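Local coordinates for protein galactokinase (Bifidobacterium longum subsp. infantis ATCC 15697 = JCM 1222 = DSM 20088, PDB 6TEQ) that probably phosphorylates galactose at the expense of ATP, as a galactokinase of the GHMP kinase family, and binds 2-deoxy-2-fluoro-galactose, at residues 236-241 with 400-405. Residues are numbered along the deposited sequence; the frame is centred on the assembly and turned at random.
Sequences DTQAPH and APRALP
Asp236 on strand 230-236 forms an antiparallel hydrogen-bonded pair with Arg402, their CA atoms 5.3 Å apart. Asp236 N donates to Arg402 O at 2.7 Å, and Arg402 N returns a straighter bond to Asp236 O at 3.0 Å. Beyond this pair the chain turns away: Asp236 OD1 accepts from Gln238 N in an Asx turn, and Thr237 OG1 accepts from Ala239 N in an ST turn while also bonding Gly371. Pro401, with no N-H to offer the sheet, lays CB 3.4 Å from Asp236 O, while its ring packs on Ala390 and Phe393 of helix 382-396.

Asp236 and Arg402 project from the same face of the sheet, side by side, the aspartate CG anti to its backbone N (chi1 173°). In a salt bridge, OD2 meets the guanidinium edge, taking NE at 2.8 Å and NH2 at 3.0 Å; it lies almost in the guanidinium plane, although the carboxylate is turned 46° from it. Arginine suits the place because its extended chain carries a flat group whose edge bonds OD2 while one face takes the planar Gln238 amide, 14° from parallel. An alanine at Arg402 would probably leave the buried Asp236 carboxylate without its countercharge and the Gln238 amide without the flat surface beneath it.

One carboxylate thus divides its work, OD1 shaping the turn and OD2 tying strand 402-404 to strand 230-236, about 6 Å from the ADP-binding Gly136, although no ADP is bound here.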
loop_
_atom_site.group_PDB
_atom_site.type_symbol
_atom_site.label_atom_id
_atom_site.label_comp_id
_atom_site.label_asym_id
_atom_site.label_seq_id
_atom_site.Cartn_x
_atom_site.Cartn_y
_atom_site.Cartn_z
ATOM N N ASP A 236 2.488 -11.417 -7.869
ATOM C CA ASP A 236 2.499 -11.839 -6.464
ATOM C C ASP A 236 3.280 -13.142 -6.357
ATOM O O ASP A 236 2.906 -14.170 -6.945
ATOM C CB ASP A 236 1.065 -11.984 -5.987
ATOM C CG ASP A 236 0.904 -12.571 -4.590
ATOM O OD1 ASP A 236 1.899 -12.711 -3.867
ATOM O OD2 ASP A 236 -0.234 -12.875 -4.269
ATOM N N THR A 237 4.426 -13.110 -5.706
ATOM C CA THR A 237 5.287 -14.305 -5.595
ATOM C C THR A 237 4.580 -15.421 -4.838
ATOM O O THR A 237 4.965 -16.558 -5.056
ATOM C CB THR A 237 6.631 -14.047 -4.914
ATOM O OG1 THR A 237 6.435 -13.688 -3.532
ATOM C CG2 THR A 237 7.393 -12.995 -5.706
ATOM N N GLN A 238 3.604 -15.109 -4.011
ATOM C CA GLN A 238 3.015 -16.101 -3.076
ATOM C C GLN A 238 4.107 -16.747 -2.206
ATOM O O GLN A 238 3.873 -17.887 -1.714
ATOM C CB GLN A 238 2.169 -17.104 -3.858
ATOM C CG GLN A 238 1.074 -16.416 -4.643
ATOM C CD GLN A 238 -0.067 -17.346 -4.961
ATOM O OE1 GLN A 238 -0.091 -18.062 -5.962
ATOM N NE2 GLN A 238 -0.932 -17.447 -3.968
ATOM N N ALA A 239 5.249 -16.063 -1.989
ATOM C CA ALA A 239 6.324 -16.610 -1.134
ATOM C C ALA A 239 5.742 -16.598 0.259
ATOM O O ALA A 239 5.028 -15.616 0.617
ATOM C CB ALA A 239 7.568 -15.800 -1.142
ATOM N N PRO A 240 6.082 -17.640 1.066
ATOM C CA PRO A 240 5.542 -17.761 2.413
ATOM C C PRO A 240 6.161 -16.610 3.213
ATOM O O PRO A 240 7.368 -16.424 3.180
ATOM C CB PRO A 240 6.031 -19.141 2.856
ATOM C CG PRO A 240 7.330 -19.318 2.126
ATOM C CD PRO A 240 7.020 -18.755 0.753
ATOM N N HIS A 241 5.360 -15.806 3.881
ATOM C CA HIS A 241 5.981 -14.771 4.738
ATOM C C HIS A 241 5.062 -14.481 5.897
ATOM O O HIS A 241 4.028 -15.210 5.999
ATOM C CB HIS A 241 6.391 -13.581 3.905
ATOM C CG HIS A 241 5.240 -12.885 3.281
ATOM N ND1 HIS A 241 4.966 -11.600 3.591
ATOM C CD2 HIS A 241 4.381 -13.261 2.318
ATOM C CE1 HIS A 241 3.924 -11.205 2.890
ATOM N NE2 HIS A 241 3.561 -12.202 2.088
ATOM N N ALA A 400 3.824 -21.608 -6.752
ATOM C CA ALA A 400 3.462 -20.894 -7.988
ATOM C C ALA A 400 3.174 -19.447 -7.682
ATOM O O ALA A 400 2.443 -19.146 -6.737
ATOM C CB ALA A 400 2.281 -21.497 -8.652
ATOM N N PRO A 401 3.615 -18.514 -8.547
ATOM C CA PRO A 401 3.188 -17.127 -8.400
ATOM C C PRO A 401 1.817 -16.939 -9.041
ATOM O O PRO A 401 1.334 -17.814 -9.805
ATOM C CB PRO A 401 4.308 -16.383 -9.127
ATOM C CG PRO A 401 4.660 -17.303 -10.245
ATOM C CD PRO A 401 4.527 -18.696 -9.684
ATOM N N ARG A 402 1.303 -15.713 -8.890
ATOM C CA ARG A 402 0.099 -15.306 -9.655
ATOM C C ARG A 402 0.310 -13.864 -10.066
ATOM O O ARG A 402 1.038 -13.131 -9.369
ATOM C CB ARG A 402 -1.169 -15.527 -8.853
ATOM C CG ARG A 402 -1.219 -14.721 -7.587
ATOM C CD ARG A 402 -2.329 -15.228 -6.644
ATOM N NE ARG A 402 -2.190 -14.591 -5.382
ATOM C CZ ARG A 402 -2.901 -14.910 -4.326
ATOM N NH1 ARG A 402 -3.909 -15.766 -4.473
ATOM N NH2 ARG A 402 -2.638 -14.319 -3.174
ATOM N N ALA A 403 -0.356 -13.437 -11.096
ATOM C CA ALA A 403 -0.189 -12.097 -11.629
ATOM C C ALA A 403 -1.516 -11.372 -11.581
ATOM O O ALA A 403 -2.546 -11.935 -11.300
ATOM C CB ALA A 403 0.382 -12.184 -13.032
ATOM N N LEU A 404 -1.442 -10.061 -11.732
ATOM C CA LEU A 404 -2.650 -9.208 -11.707
ATOM C C LEU A 404 -2.470 -8.199 -12.824
ATOM O O LEU A 404 -1.383 -7.630 -12.942
ATOM C CB LEU A 404 -2.727 -8.404 -10.391
ATOM C CG LEU A 404 -2.981 -9.009 -9.027
ATOM C CD1 LEU A 404 -1.747 -9.709 -8.571
ATOM C CD2 LEU A 404 -3.301 -7.846 -8.059
ATOM N N PRO A 405 -3.533 -7.866 -13.587
ATOM C CA PRO A 405 -3.508 -6.691 -14.437
ATOM C C PRO A 405 -3.385 -5.458 -13.551
ATOM O O PRO A 405 -3.863 -5.464 -12.406
ATOM C CB PRO A 405 -4.836 -6.716 -15.159
ATOM C CG PRO A 405 -5.736 -7.458 -14.210
ATOM C CD PRO A 405 -4.846 -8.506 -13.559
#